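Local coordinates for protein uracil-DNA glycosylase (Sulfolobus tokodaii str. 7, PDB 4ZBX) that belongs to the uracil-DNA glycosylase superfamily and has an alpha/beta fold with helices packed on a mixed sheet, at residues Phe160-Pro165 / Glu180-Ile185. Numbering follows the deposited sequence.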
# COMPACT_ATOMS: atom_id res chain seq x y z
N PHE A 160 5.43 -4.39 -7.79
CA PHE A 160 5.74 -5.71 -7.26
C PHE A 160 4.66 -6.16 -6.28
O PHE A 160 4.60 -5.68 -5.14
CB PHE A 160 7.13 -5.70 -6.56
CG PHE A 160 7.69 -7.06 -6.31
CD1 PHE A 160 8.71 -7.57 -7.11
CD2 PHE A 160 7.17 -7.87 -5.31
CE1 PHE A 160 9.22 -8.84 -6.89
CE2 PHE A 160 7.68 -9.15 -5.09
CZ PHE A 160 8.71 -9.63 -5.88
N PRO A 161 3.77 -7.06 -6.74
CA PRO A 161 2.72 -7.53 -5.84
C PRO A 161 3.22 -8.61 -4.91
O PRO A 161 4.00 -9.46 -5.31
CB PRO A 161 1.65 -8.10 -6.79
CG PRO A 161 2.09 -7.72 -8.18
CD PRO A 161 3.59 -7.57 -8.11
N THR A 162 2.75 -8.60 -3.67
CA THR A 162 3.00 -9.71 -2.76
C THR A 162 1.79 -9.92 -1.85
O THR A 162 0.79 -9.22 -1.96
CB THR A 162 4.26 -9.49 -1.92
OG1 THR A 162 4.58 -10.70 -1.23
CG2 THR A 162 4.05 -8.37 -0.93
N TYR A 163 1.86 -10.93 -0.99
CA TYR A 163 0.79 -11.13 -0.02
C TYR A 163 0.76 -10.01 1.00
O TYR A 163 1.75 -9.33 1.25
CB TYR A 163 0.95 -12.48 0.68
CG TYR A 163 0.78 -13.67 -0.25
CD1 TYR A 163 1.72 -14.69 -0.27
CD2 TYR A 163 -0.32 -13.77 -1.10
CE1 TYR A 163 1.57 -15.78 -1.12
CE2 TYR A 163 -0.47 -14.85 -1.95
CZ TYR A 163 0.48 -15.86 -1.96
OH TYR A 163 0.34 -16.93 -2.81
N HIS A 164 -0.40 -9.83 1.61
CA HIS A 164 -0.52 -8.88 2.70
C HIS A 164 0.13 -9.47 3.96
O HIS A 164 0.00 -10.65 4.21
CB HIS A 164 -1.99 -8.57 2.94
CG HIS A 164 -2.22 -7.47 3.93
ND1 HIS A 164 -2.07 -7.65 5.28
CD2 HIS A 164 -2.57 -6.17 3.75
CE1 HIS A 164 -2.33 -6.51 5.91
NE2 HIS A 164 -2.64 -5.60 5.00
N PRO A 165 0.86 -8.65 4.74
CA PRO A 165 1.58 -9.23 5.89
C PRO A 165 0.68 -9.91 6.91
O PRO A 165 1.14 -10.83 7.58
CB PRO A 165 2.29 -8.01 6.51
CG PRO A 165 1.68 -6.81 5.86
CD PRO A 165 1.27 -7.26 4.50
N GLU A 180 10.97 -13.95 0.95
CA GLU A 180 11.66 -14.11 -0.33
C GLU A 180 11.28 -13.00 -1.29
O GLU A 180 12.12 -12.49 -2.03
CB GLU A 180 11.34 -15.47 -0.95
CG GLU A 180 12.06 -16.63 -0.28
CD GLU A 180 13.55 -16.40 -0.18
OE1 GLU A 180 14.18 -16.12 -1.22
OE2 GLU A 180 14.10 -16.48 0.95
N ASP A 181 10.00 -12.62 -1.27
CA ASP A 181 9.53 -11.53 -2.12
C ASP A 181 10.21 -10.22 -1.74
O ASP A 181 10.59 -9.45 -2.60
CB ASP A 181 8.02 -11.38 -2.04
CG ASP A 181 7.29 -12.39 -2.92
OD1 ASP A 181 7.95 -13.15 -3.66
OD2 ASP A 181 6.04 -12.43 -2.88
N PHE A 182 10.35 -9.99 -0.44
CA PHE A 182 11.05 -8.80 0.02
C PHE A 182 12.53 -8.83 -0.35
O PHE A 182 13.13 -7.77 -0.59
CB PHE A 182 10.85 -8.60 1.53
CG PHE A 182 9.66 -7.73 1.85
CD1 PHE A 182 8.38 -8.12 1.48
CD2 PHE A 182 9.82 -6.50 2.47
CE1 PHE A 182 7.28 -7.30 1.73
CE2 PHE A 182 8.71 -5.69 2.73
CZ PHE A 182 7.45 -6.09 2.37
N LYS A 183 13.12 -10.02 -0.44
CA LYS A 183 14.50 -10.13 -0.92
C LYS A 183 14.56 -9.70 -2.38
O LYS A 183 15.52 -9.04 -2.79
CB LYS A 183 15.04 -11.55 -0.74
CG LYS A 183 15.29 -11.91 0.73
CD LYS A 183 15.68 -13.38 0.92
CE LYS A 183 15.70 -13.72 2.41
NZ LYS A 183 16.07 -15.15 2.63
N LYS A 184 13.54 -10.05 -3.16
CA LYS A 184 13.52 -9.66 -4.56
C LYS A 184 13.32 -8.16 -4.68
O LYS A 184 13.92 -7.53 -5.56
CB LYS A 184 12.44 -10.41 -5.34
CG LYS A 184 12.66 -11.91 -5.46
CD LYS A 184 11.53 -12.56 -6.26
CE LYS A 184 11.25 -13.99 -5.81
NZ LYS A 184 12.45 -14.85 -5.81
N ILE A 185 12.50 -7.59 -3.80
CA ILE A 185 12.26 -6.16 -3.80
C ILE A 185 13.56 -5.42 -3.49
O ILE A 185 13.84 -4.37 -4.08
CB ILE A 185 11.15 -5.78 -2.79
CG1 ILE A 185 9.80 -6.28 -3.31
CG2 ILE A 185 11.10 -4.27 -2.57
CD1 ILE A 185 8.72 -6.37 -2.24
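Thr-162 and Asp-181 make the polar link between strand and helix. The hydroxyl OG1 of Thr-162 donates a hydrogen bond of 2.8 Å to OD2 of Asp-181. It meets the anti lone pair of that oxygen. With chi1 of Thr-162 near trans (-170°), OG1 is swung out toward the helix. OD1 of Asp-181 takes a salt bridge from Arg-144, so both oxygens of this buried carboxylate are engaged and its rotation is restrained.

The remaining packing centres on the buried ring of Phe-160. CG1 of Ile-185 lies over one face in a CH-pi contact, 3.8 Å from the centroid of the Phe-160 ring. CD1 of Ile-185 also touches CD2 of Phe-160, at 3.8 Å. The carboxylate carbon of Asp-181 lies at the ring edge, in the ring plane, with the carboxylate turned 76° from the ring. CB of Lys-184, at an exposed position, packs against CZ of Phe-160 at 3.8 Å.

Strand 160-162 and helix 180-185 run nearly antiparallel (167°), their axes 9.6 Å apart. Ile-185 also touches Val-119 of the neighbouring strand 117-121. This is helix-on-sheet packing, in which helix 172-190 runs back alongside strand 155-162 in the alpha/beta fold of the uracil-DNA glycosylase superfamily.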